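Local coordinates for protein endo-alpha-mannosidase (Bacteroides thetaiotaomicron, PDB 4ACY) that hydrolyses internal alpha-mannosidic linkages as a family 99 endo-alpha-mannosidase, an activity linked to the processing of N-glycans, at residues A[149-154]-A[179-184]; A[189-194]-A[223-228]; A[245-250]-A[278-283]; A[284-289]-A[296-301]. All coordinates share one frame; numbering follows the deposited sequence. Where two conformers were deposited one is given.

Contact 1 of 4, residues A[149-154]-A[179-184]; sequences VCFHIE and PAFYRT
Val-149 N donates to Ala-180 O at 2.8 Å, the shortest polar bond between 149-154 and 179-184. The donor lies nearly along the C=O axis of Ala-180. Val-149 also accepts: its O takes the N-H of Tyr-182 at 3.0 Å. That donor stands above the carbonyl plane, 43° out of it, although its N-H points well at the oxygen. The two bonds straddle Phe-181 and make a single bridge between it and Val-149.

Side chains meet on both sides of this bridge. On one, CE1 of Phe-151 touches CE1 of Phe-181 at 3.7 Å, and the two side chains cross at about a right angle. Phe-181 has CG anti to its backbone N (chi1 -173°), which carries the ring back to Phe-151 although its CB starts away from the strand. Ile-171 and Tyr-175 of helix 161-175 pack against both rings.

The fold is a (beta/alpha)8 barrel. Strand 148-153 is its third strand, and 179-184 belongs to the loop that leads from helix 161-175 to the fourth, 189-192. The contact ties that loop to the start of the third strand.

On the other side, CB of Cys-150 lies 3.9 Å from CD2 of Tyr-182. The Cys-150 sulfur is 5.4 Å from the centroid of the Tyr-182 ring, an oblique sulfur-aromatic contact. The Tyr-182 hydroxyl is hydrogen-bonded to Asp-40 O.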
# COMPACT_ATOMS: atom_id res chain seq x y z
N VAL A 149 3.93 11.71 3.44
CA VAL A 149 4.50 10.43 3.01
C VAL A 149 4.92 9.61 4.23
O VAL A 149 5.65 10.10 5.10
CB VAL A 149 5.75 10.65 2.11
CG1 VAL A 149 6.42 9.34 1.75
CG2 VAL A 149 5.38 11.46 0.84
N CYS A 150 4.46 8.36 4.30
CA CYS A 150 5.00 7.43 5.28
C CYS A 150 5.55 6.23 4.53
O CYS A 150 5.56 6.22 3.30
CB CYS A 150 3.94 7.05 6.32
SG CYS A 150 2.56 6.06 5.70
N PHE A 151 6.00 5.21 5.26
CA PHE A 151 6.77 4.14 4.63
C PHE A 151 6.20 2.77 4.91
O PHE A 151 5.72 2.51 6.02
CB PHE A 151 8.24 4.25 5.06
CG PHE A 151 8.91 5.47 4.50
CD1 PHE A 151 8.65 6.73 5.05
CD2 PHE A 151 9.75 5.36 3.41
CE1 PHE A 151 9.23 7.89 4.49
CE2 PHE A 151 10.34 6.50 2.85
CZ PHE A 151 10.08 7.76 3.39
N HIS A 152 6.24 1.93 3.87
CA HIS A 152 5.71 0.58 3.90
C HIS A 152 6.90 -0.36 3.79
O HIS A 152 7.47 -0.53 2.72
CB HIS A 152 4.76 0.40 2.70
CG HIS A 152 3.91 -0.84 2.78
ND1 HIS A 152 3.09 -1.23 1.75
CD2 HIS A 152 3.73 -1.75 3.77
CE1 HIS A 152 2.44 -2.34 2.09
NE2 HIS A 152 2.82 -2.68 3.31
N ILE A 153 7.32 -0.93 4.92
CA ILE A 153 8.54 -1.74 4.97
C ILE A 153 8.29 -3.14 4.42
O ILE A 153 7.51 -3.91 4.98
CB ILE A 153 9.10 -1.81 6.40
CG1 ILE A 153 9.28 -0.39 6.95
CG2 ILE A 153 10.44 -2.62 6.45
CD1 ILE A 153 10.35 0.45 6.26
N GLU A 154 8.97 -3.45 3.32
CA GLU A 154 8.69 -4.67 2.57
C GLU A 154 9.62 -5.79 3.02
O GLU A 154 10.55 -5.53 3.77
CB GLU A 154 8.82 -4.41 1.07
CG GLU A 154 7.85 -3.33 0.56
CD GLU A 154 6.45 -3.85 0.32
OE1 GLU A 154 6.19 -5.06 0.56
OE2 GLU A 154 5.59 -3.03 -0.12
N PRO A 179 9.19 18.62 5.47
CA PRO A 179 7.84 19.13 5.74
C PRO A 179 6.74 18.10 5.40
O PRO A 179 5.70 18.10 6.05
CB PRO A 179 7.71 20.35 4.83
CG PRO A 179 9.09 20.75 4.50
CD PRO A 179 10.00 19.58 4.67
N ALA A 180 6.99 17.24 4.41
CA ALA A 180 5.97 16.26 4.00
C ALA A 180 6.09 14.90 4.67
O ALA A 180 5.34 13.99 4.35
CB ALA A 180 5.96 16.10 2.48
N PHE A 181 7.04 14.75 5.59
CA PHE A 181 7.15 13.49 6.34
C PHE A 181 5.96 13.33 7.27
O PHE A 181 5.66 14.21 8.09
CB PHE A 181 8.48 13.45 7.10
CG PHE A 181 8.77 12.13 7.78
CD1 PHE A 181 9.29 11.07 7.05
CD2 PHE A 181 8.57 11.96 9.15
CE1 PHE A 181 9.58 9.84 7.65
CE2 PHE A 181 8.87 10.74 9.77
CZ PHE A 181 9.37 9.67 9.02
N TYR A 182 5.26 12.20 7.16
CA TYR A 182 4.02 12.01 7.90
C TYR A 182 4.23 11.79 9.39
O TYR A 182 5.08 10.99 9.78
CB TYR A 182 3.28 10.79 7.36
CG TYR A 182 1.93 10.52 7.96
CD1 TYR A 182 0.87 11.45 7.84
CD2 TYR A 182 1.67 9.31 8.59
CE1 TYR A 182 -0.40 11.16 8.35
CE2 TYR A 182 0.42 9.03 9.11
CZ TYR A 182 -0.61 9.95 8.98
OH TYR A 182 -1.86 9.63 9.48
N ARG A 183 3.44 12.48 10.19
CA ARG A 183 3.27 12.16 11.60
C ARG A 183 1.80 12.26 11.96
O ARG A 183 1.09 13.14 11.46
CB ARG A 183 4.07 13.12 12.49
CG ARG A 183 5.53 12.87 12.43
CD ARG A 183 6.28 13.75 13.40
NE ARG A 183 7.72 13.51 13.29
CZ ARG A 183 8.50 14.05 12.36
NH1 ARG A 183 7.99 14.85 11.44
NH2 ARG A 183 9.79 13.78 12.36
N THR A 184 1.35 11.36 12.82
CA THR A 184 -0.00 11.42 13.33
C THR A 184 0.05 11.29 14.86
O THR A 184 0.81 10.46 15.38
CB THR A 184 -0.94 10.39 12.64
OG1 THR A 184 -2.27 10.53 13.15
CG2 THR A 184 -0.44 8.95 12.83

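Contact 2 of 4, residues A[189-194]-A[223-228]; sequences LFFIYD and LFIGLT
Strands 189-192 and 223-227 run parallel, the axes of these short segments 4.8 Å apart at closest approach and 19° apart in direction. Phe-190 uses both its backbone groups on strand 223-227: its N donates to Leu-223 O and its O accepts from Ile-225 N, each at 2.8 Å. Ile-192 N then donates to Ile-225 O. The last bond, Leu-227 N to Ile-192 O, is weak, and Leu-227 N is also hydrogen-bonded to the Ser-195 hydroxyl.

Phe-190 and Phe-224 leave the same face of the sheet and lie side by side, pointing the same way. Their planes are 16° from parallel, but the rings are slid apart and barely overlap, with centroids 5.4 Å from each other. The touch is CD1 of Phe-190 against CE1 of Phe-224 at 3.4 Å. An alanine in place of Phe-190 would probably open a gap beside Phe-224 and leave that ring freer to turn, though Phe-207 still stacks on it.

These strands are the fourth and fifth of the (beta/alpha)8 barrel. Helix 200-207 lies between them in sequence, which makes a beta-alpha-beta crossover.

Leu-189, Phe-191 and Ile-225 occupy the opposite face, inside the barrel, where Ile-278 packs on all three. Ile-225 touches both of the others. Its CG1 meets CD2 of Leu-189 at 3.9 Å, and its CG2 meets CD1 of Phe-191 at 3.8 Å. With CG1 anti to the carbonyl carbon (chi1 -52°) and CG2 anti to the backbone N, the two branches diverge, CG1 to Leu-189 and CG2 to Phe-191.

At the C-terminal end of the pair, CD2 of Leu-227 lies over one face of the Tyr-193 ring, 4.1 Å from CD1 of Tyr-193.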
# COMPACT_ATOMS: atom_id res chain seq x y z
N LEU A 189 4.48 6.93 11.16
CA LEU A 189 3.77 5.67 11.06
C LEU A 189 4.47 4.77 10.05
O LEU A 189 4.81 5.24 8.97
CB LEU A 189 2.31 5.92 10.65
CG LEU A 189 1.42 4.69 10.84
CD1 LEU A 189 0.07 5.05 11.41
CD2 LEU A 189 1.29 3.99 9.52
N PHE A 190 4.73 3.51 10.43
CA PHE A 190 5.33 2.53 9.53
C PHE A 190 4.42 1.30 9.43
O PHE A 190 4.03 0.73 10.47
CB PHE A 190 6.68 2.06 10.08
CG PHE A 190 7.75 3.12 10.07
CD1 PHE A 190 7.86 4.03 11.13
CD2 PHE A 190 8.66 3.20 9.03
CE1 PHE A 190 8.88 5.01 11.13
CE2 PHE A 190 9.67 4.17 9.01
CZ PHE A 190 9.78 5.08 10.07
N PHE A 191 4.10 0.90 8.20
CA PHE A 191 3.45 -0.39 7.95
C PHE A 191 4.54 -1.40 7.68
O PHE A 191 5.56 -1.08 7.06
CB PHE A 191 2.53 -0.33 6.72
CG PHE A 191 1.32 0.55 6.90
CD1 PHE A 191 0.15 0.04 7.43
CD2 PHE A 191 1.36 1.90 6.53
CE1 PHE A 191 -1.00 0.85 7.59
CE2 PHE A 191 0.23 2.72 6.69
CZ PHE A 191 -0.94 2.20 7.23
N ILE A 192 4.35 -2.62 8.17
CA ILE A 192 5.35 -3.66 7.97
C ILE A 192 4.69 -4.86 7.30
O ILE A 192 3.96 -5.63 7.94
CB ILE A 192 6.06 -4.08 9.27
CG1 ILE A 192 6.64 -2.86 10.01
CG2 ILE A 192 7.18 -5.08 8.95
CD1 ILE A 192 7.20 -3.20 11.43
N TYR A 193 4.95 -5.01 6.01
CA TYR A 193 4.32 -6.06 5.21
C TYR A 193 4.85 -7.45 5.59
O TYR A 193 6.05 -7.63 5.81
CB TYR A 193 4.50 -5.76 3.72
CG TYR A 193 3.89 -6.79 2.80
CD1 TYR A 193 2.57 -6.65 2.35
CD2 TYR A 193 4.63 -7.87 2.34
CE1 TYR A 193 2.00 -7.61 1.47
CE2 TYR A 193 4.08 -8.81 1.47
CZ TYR A 193 2.77 -8.68 1.04
OH TYR A 193 2.23 -9.62 0.17
N ASP A 194 3.93 -8.41 5.71
CA ASP A 194 4.27 -9.79 6.09
C ASP A 194 5.13 -9.80 7.36
O ASP A 194 6.06 -10.58 7.50
CB ASP A 194 4.99 -10.52 4.93
CG ASP A 194 4.02 -11.12 3.90
OD1 ASP A 194 2.79 -10.92 4.01
OD2 ASP A 194 4.50 -11.78 2.95
N LEU A 223 4.83 4.77 15.32
CA LEU A 223 3.73 3.84 15.36
C LEU A 223 4.03 2.77 14.33
O LEU A 223 4.16 3.06 13.14
CB LEU A 223 2.42 4.55 15.02
CG LEU A 223 1.90 5.58 16.03
CD1 LEU A 223 0.85 6.45 15.37
CD2 LEU A 223 1.34 4.93 17.31
N PHE A 224 4.19 1.54 14.80
CA PHE A 224 4.55 0.42 13.96
C PHE A 224 3.38 -0.52 13.83
O PHE A 224 2.84 -1.03 14.81
CB PHE A 224 5.79 -0.25 14.55
CG PHE A 224 6.94 0.70 14.69
CD1 PHE A 224 7.72 1.04 13.59
CD2 PHE A 224 7.20 1.32 15.93
CE1 PHE A 224 8.76 1.96 13.71
CE2 PHE A 224 8.24 2.23 16.06
CZ PHE A 224 9.02 2.55 14.96
N ILE A 225 2.98 -0.73 12.58
CA ILE A 225 1.74 -1.38 12.24
C ILE A 225 2.04 -2.67 11.50
O ILE A 225 2.54 -2.66 10.36
CB ILE A 225 0.86 -0.43 11.32
CG1 ILE A 225 0.71 0.97 11.95
CG2 ILE A 225 -0.47 -1.08 10.98
CD1 ILE A 225 -0.02 1.02 13.31
N GLY A 226 1.74 -3.80 12.15
CA GLY A 226 2.00 -5.12 11.55
C GLY A 226 0.86 -5.67 10.72
O GLY A 226 -0.31 -5.31 10.92
N LEU A 227 1.19 -6.50 9.74
CA LEU A 227 0.19 -7.16 8.92
C LEU A 227 -0.36 -8.35 9.70
O LEU A 227 0.40 -9.23 10.14
CB LEU A 227 0.80 -7.63 7.59
CG LEU A 227 -0.16 -8.29 6.60
CD1 LEU A 227 -1.26 -7.33 6.22
CD2 LEU A 227 0.62 -8.73 5.35
N THR A 228 -1.67 -8.35 9.90
CA THR A 228 -2.34 -9.47 10.54
C THR A 228 -3.05 -10.28 9.47
O THR A 228 -3.60 -9.71 8.54
CB THR A 228 -3.32 -9.02 11.67
OG1 THR A 228 -3.81 -10.18 12.38
CG2 THR A 228 -4.48 -8.23 11.12

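Contact 3 of 4, residues A[245-250]-A[278-283]; sequences FYTYFA and IPSVGP
The sixth and seventh strands of the barrel meet here, and Thr-247 and Ser-280 join them just past the end of strand 244-246. Ser-280 N donates to the Thr-247 hydroxyl oxygen at 2.9 Å. The same hydroxyl donates to a water, 2.6 Å from Thr-247 OG1. That water in turn donates to Phe-249 O and Ser-280 O, so one water spans both segments. OG1 sits between the backbone N and the carbonyl carbon (chi1 63°), and from there it reaches the Ser-280 backbone.

A valine in place of Thr-247 would probably leave Ser-280 N without its acceptor and the water without its donor.

The CB of Ser-280 points toward 245-250. Its OG takes a weak bond from Tyr-248 N at 2.9 Å and is also hydrogen-bonded to the Ser-323 hydroxyl on the eighth strand.

Helix 263-272 links the two strands in a beta-alpha-beta crossover of the (beta/alpha)8 fold. Upstream, Ile-278 N donates to Phe-245 O at 2.8 Å. Tyr-246 CB rests 3.2 Å from Ile-278 O, a buried oxygen with no hydrogen-bond partner. The Tyr-246 ring continues into the barrel, where its hydroxyl is bonded to His-152 NE2.

At the far end, CB of Ala-250 packs on CA of Gly-282 at 3.9 Å. Gly-282 has no side chain, which lets the backbone pass this close to the Ala-250 methyl.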
# COMPACT_ATOMS: atom_id res chain seq x y z
N PHE A 245 -2.29 -2.76 13.74
CA PHE A 245 -2.32 -3.79 12.69
C PHE A 245 -3.12 -3.36 11.47
O PHE A 245 -4.07 -2.58 11.58
CB PHE A 245 -2.88 -5.12 13.23
CG PHE A 245 -4.22 -5.00 13.90
CD1 PHE A 245 -4.31 -4.61 15.23
CD2 PHE A 245 -5.39 -5.31 13.21
CE1 PHE A 245 -5.56 -4.50 15.86
CE2 PHE A 245 -6.64 -5.22 13.84
CZ PHE A 245 -6.72 -4.82 15.16
N TYR A 246 -2.73 -3.88 10.31
CA TYR A 246 -3.45 -3.62 9.06
C TYR A 246 -3.64 -4.91 8.31
O TYR A 246 -3.06 -5.94 8.70
CB TYR A 246 -2.74 -2.56 8.18
CG TYR A 246 -1.49 -3.00 7.44
CD1 TYR A 246 -0.37 -3.50 8.12
CD2 TYR A 246 -1.40 -2.87 6.05
CE1 TYR A 246 0.80 -3.89 7.42
CE2 TYR A 246 -0.24 -3.22 5.34
CZ TYR A 246 0.85 -3.75 6.03
OH TYR A 246 2.01 -4.10 5.37
N THR A 247 -4.44 -4.87 7.25
CA THR A 247 -4.93 -6.10 6.61
C THR A 247 -4.40 -6.30 5.20
O THR A 247 -4.35 -7.44 4.71
CB THR A 247 -6.46 -6.18 6.62
OG1 THR A 247 -7.01 -5.11 5.85
CG2 THR A 247 -6.99 -6.11 8.05
N TYR A 248 -4.02 -5.19 4.57
CA TYR A 248 -3.46 -5.11 3.22
C TYR A 248 -4.33 -5.62 2.06
O TYR A 248 -4.71 -4.85 1.17
CB TYR A 248 -2.02 -5.65 3.09
CG TYR A 248 -1.51 -5.29 1.73
CD1 TYR A 248 -1.14 -3.98 1.44
CD2 TYR A 248 -1.54 -6.22 0.68
CE1 TYR A 248 -0.76 -3.60 0.16
CE2 TYR A 248 -1.15 -5.85 -0.63
CZ TYR A 248 -0.76 -4.54 -0.87
OH TYR A 248 -0.36 -4.14 -2.14
N PHE A 249 -4.59 -6.93 2.03
CA PHE A 249 -5.11 -7.57 0.81
C PHE A 249 -6.44 -7.00 0.35
O PHE A 249 -7.37 -6.91 1.12
CB PHE A 249 -5.18 -9.09 1.02
CG PHE A 249 -3.86 -9.67 1.40
CD1 PHE A 249 -2.83 -9.75 0.45
CD2 PHE A 249 -3.61 -10.07 2.70
CE1 PHE A 249 -1.57 -10.25 0.79
CE2 PHE A 249 -2.36 -10.58 3.06
CZ PHE A 249 -1.34 -10.67 2.11
N ALA A 250 -6.50 -6.60 -0.92
CA ALA A 250 -7.70 -5.93 -1.43
C ALA A 250 -8.80 -6.91 -1.77
O ALA A 250 -9.95 -6.50 -1.97
CB ALA A 250 -7.36 -5.12 -2.65
N ILE A 278 -6.08 -0.61 11.27
CA ILE A 278 -6.12 0.12 10.00
C ILE A 278 -6.55 -0.84 8.89
O ILE A 278 -5.72 -1.52 8.30
CB ILE A 278 -4.74 0.78 9.66
CG1 ILE A 278 -4.21 1.57 10.88
CG2 ILE A 278 -4.87 1.64 8.38
CD1 ILE A 278 -2.94 2.36 10.58
N PRO A 279 -7.87 -0.93 8.62
CA PRO A 279 -8.32 -1.83 7.55
C PRO A 279 -7.77 -1.34 6.22
O PRO A 279 -7.49 -0.14 6.06
CB PRO A 279 -9.84 -1.67 7.56
CG PRO A 279 -10.09 -0.33 8.23
CD PRO A 279 -8.99 -0.20 9.25
N SER A 280 -7.59 -2.28 5.29
CA SER A 280 -7.20 -1.93 3.93
C SER A 280 -8.34 -2.22 2.96
O SER A 280 -8.89 -3.32 2.93
CB SER A 280 -5.94 -2.69 3.50
OG SER A 280 -4.87 -2.46 4.42
N VAL A 281 -8.68 -1.18 2.19
CA VAL A 281 -9.77 -1.24 1.21
C VAL A 281 -9.23 -1.12 -0.20
O VAL A 281 -8.33 -0.32 -0.46
CB VAL A 281 -10.78 -0.07 1.46
CG1 VAL A 281 -11.89 -0.04 0.40
CG2 VAL A 281 -11.36 -0.19 2.87
N GLY A 282 -9.79 -1.92 -1.11
CA GLY A 282 -9.42 -1.85 -2.51
C GLY A 282 -10.62 -1.90 -3.46
O GLY A 282 -11.71 -2.32 -3.06
N PRO A 283 -10.41 -1.51 -4.73
CA PRO A 283 -11.53 -1.39 -5.69
C PRO A 283 -11.82 -2.68 -6.46
O PRO A 283 -12.82 -2.75 -7.20
CB PRO A 283 -11.05 -0.28 -6.64
CG PRO A 283 -9.58 -0.42 -6.64
CD PRO A 283 -9.19 -0.84 -5.23
O HOH W 1 -8.13 -5.84 3.58

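Contact 4 of 4, residues A[284-289]-A[296-301]; sequences GYIDTR and STTRDR
Tyr-285 lays one face of its ring against the methyl group of Thr-297. CG2 of Thr-297 stands 3.8 Å from the Tyr-285 ring centroid and 22° off the ring normal, a CH-pi contact. The methyl is offset toward the rim at CD1 and CE1, and the two side chains cross obliquely. CG2 is anti to the backbone N of Thr-297, which turns it onto the ring. The other branch, OG1, is hydrogen-bonded to Asn-294.

The Tyr-285 hydroxyl donates to Asp-287 OD2 at 2.6 Å, which would limit swinging of the ring. It meets that oxygen from above the carboxylate plane. Arg-291 and Asn-294 also bind OD2, in keeping with a charged aspartate.

Ile-286 and Thr-298 lie side by side and point the same way, with CG1 of Ile-286 3.8 Å from OG1 of Thr-298. That hydroxyl and Asp-287 N both donate to one water.

Both segments belong to the long loop between the seventh strand of the barrel, 276-281, and helix 305-316. Within it Tyr-285 and Arg-299 form a single antiparallel, hydrogen-bonded pair. Arg-299 N donates to Tyr-285 O at 2.7 Å, and Tyr-285 N to Arg-299 O at 3.1 Å.

The Arg-299 side chain bends at chi2 (-75°) and turns back along its own segment. There NH1 donates to Ser-296 O and Thr-298 O, both 2.9 Å away.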
# COMPACT_ATOMS: atom_id res chain seq x y z
N GLY A 284 -10.95 -3.67 -6.29
CA GLY A 284 -11.05 -4.95 -6.97
C GLY A 284 -9.73 -5.69 -6.83
O GLY A 284 -8.84 -5.26 -6.09
N TYR A 285 -9.59 -6.80 -7.54
CA TYR A 285 -8.33 -7.55 -7.54
C TYR A 285 -8.28 -8.38 -8.81
O TYR A 285 -9.26 -9.07 -9.15
CB TYR A 285 -8.18 -8.47 -6.31
CG TYR A 285 -6.78 -9.06 -6.25
CD1 TYR A 285 -6.39 -10.12 -7.10
CD2 TYR A 285 -5.81 -8.49 -5.41
CE1 TYR A 285 -5.08 -10.62 -7.07
CE2 TYR A 285 -4.50 -8.98 -5.38
CZ TYR A 285 -4.14 -10.04 -6.20
OH TYR A 285 -2.83 -10.51 -6.16
N ILE A 286 -7.16 -8.29 -9.52
CA ILE A 286 -6.86 -9.25 -10.58
C ILE A 286 -5.37 -9.23 -10.92
O ILE A 286 -4.79 -8.16 -11.21
CB ILE A 286 -7.76 -9.10 -11.85
CG1 ILE A 286 -7.37 -10.14 -12.90
CG2 ILE A 286 -7.68 -7.66 -12.40
CD1 ILE A 286 -8.41 -10.36 -14.03
N ASP A 287 -4.74 -10.39 -10.86
CA ASP A 287 -3.30 -10.44 -11.12
C ASP A 287 -2.94 -11.57 -12.09
O ASP A 287 -1.82 -12.07 -12.05
CB ASP A 287 -2.51 -10.58 -9.81
CG ASP A 287 -2.75 -11.91 -9.11
OD1 ASP A 287 -3.53 -12.73 -9.61
OD2 ASP A 287 -2.18 -12.12 -8.03
N THR A 288 -3.87 -11.94 -12.96
CA THR A 288 -3.63 -13.11 -13.80
C THR A 288 -2.61 -12.95 -14.93
O THR A 288 -2.23 -13.96 -15.53
CB THR A 288 -4.93 -13.70 -14.36
OG1 THR A 288 -5.66 -12.67 -15.05
CG2 THR A 288 -5.79 -14.27 -13.24
N ARG A 289 -2.18 -11.73 -15.26
CA ARG A 289 -1.03 -11.61 -16.16
C ARG A 289 0.25 -12.12 -15.48
O ARG A 289 1.01 -12.91 -16.07
CB ARG A 289 -0.89 -10.18 -16.69
CG ARG A 289 -2.02 -9.77 -17.64
CD ARG A 289 -1.65 -10.06 -19.08
NE ARG A 289 -1.05 -8.90 -19.72
CZ ARG A 289 -0.40 -8.92 -20.88
NH1 ARG A 289 -0.24 -10.06 -21.55
NH2 ARG A 289 0.10 -7.79 -21.36
N SER A 296 -8.66 -17.52 -8.59
CA SER A 296 -9.52 -17.62 -7.40
C SER A 296 -9.51 -16.33 -6.56
O SER A 296 -10.44 -16.08 -5.80
CB SER A 296 -9.13 -18.83 -6.53
OG SER A 296 -7.86 -18.69 -5.92
N THR A 297 -8.45 -15.54 -6.70
CA THR A 297 -8.30 -14.29 -5.94
C THR A 297 -8.96 -13.11 -6.70
O THR A 297 -9.21 -12.05 -6.12
CB THR A 297 -6.82 -13.99 -5.65
OG1 THR A 297 -6.18 -15.14 -5.08
CG2 THR A 297 -6.68 -12.82 -4.66
N THR A 298 -9.25 -13.30 -7.98
CA THR A 298 -9.87 -12.24 -8.78
C THR A 298 -11.18 -11.74 -8.14
O THR A 298 -12.02 -12.54 -7.69
CB THR A 298 -10.13 -12.71 -10.22
OG1 THR A 298 -8.87 -12.96 -10.88
CG2 THR A 298 -10.92 -11.64 -11.02
N ARG A 299 -11.34 -10.43 -8.07
CA ARG A 299 -12.59 -9.84 -7.59
C ARG A 299 -12.98 -8.76 -8.58
O ARG A 299 -12.26 -7.78 -8.73
CB ARG A 299 -12.41 -9.23 -6.18
CG ARG A 299 -11.97 -10.21 -5.10
CD ARG A 299 -13.08 -11.15 -4.62
NE ARG A 299 -12.56 -12.02 -3.56
CZ ARG A 299 -11.96 -13.20 -3.77
NH1 ARG A 299 -11.85 -13.68 -5.00
NH2 ARG A 299 -11.50 -13.90 -2.74
N ASP A 300 -14.11 -8.94 -9.29
CA ASP A 300 -14.54 -7.94 -10.29
C ASP A 300 -14.94 -6.61 -9.64
O ASP A 300 -15.47 -6.59 -8.54
CB ASP A 300 -15.74 -8.43 -11.11
CG ASP A 300 -15.46 -9.71 -11.89
OD1 ASP A 300 -14.28 -10.06 -12.16
OD2 ASP A 300 -16.47 -10.36 -12.24
N ARG A 301 -14.68 -5.51 -10.33
CA ARG A 301 -14.98 -4.19 -9.78
C ARG A 301 -16.48 -3.86 -9.77
O ARG A 301 -16.92 -3.04 -8.97
CB ARG A 301 -14.21 -3.09 -10.51
CG ARG A 301 -12.70 -3.28 -10.43
CD ARG A 301 -11.98 -1.96 -10.53
NE ARG A 301 -10.55 -2.18 -10.32
CZ ARG A 301 -9.65 -1.22 -10.10
NH1 ARG A 301 -10.00 0.07 -10.08
NH2 ARG A 301 -8.38 -1.56 -9.91
O HOH W 2 -6.37 -12.49 -9.78

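Contacts 1, 2 and 3 share the closed eight-stranded barrel, while contact 4 lies in a loop beyond its seventh strand. Contacts 1 and 2 meet through neighbouring strands: Ile-153 N is 2.8 Å from Phe-191 O, a probable hydrogen bond. Contacts 2 and 3 join likewise, with Gly-226 O 2.9 Å from Tyr-246 N. Across the barrel, His-152 NE2 of contact 1 lies 2.6 Å from Tyr-246 OH of contact 3. Formic acid, probably from the crystallisation liquor, lies about 4 Å from the side chains of Tyr-193 (contact 2) and Tyr-248 (contact 3) and may mark a pocket. Contact 4 packs on contact 3, and its centre is about 28 Å from that of contact 1.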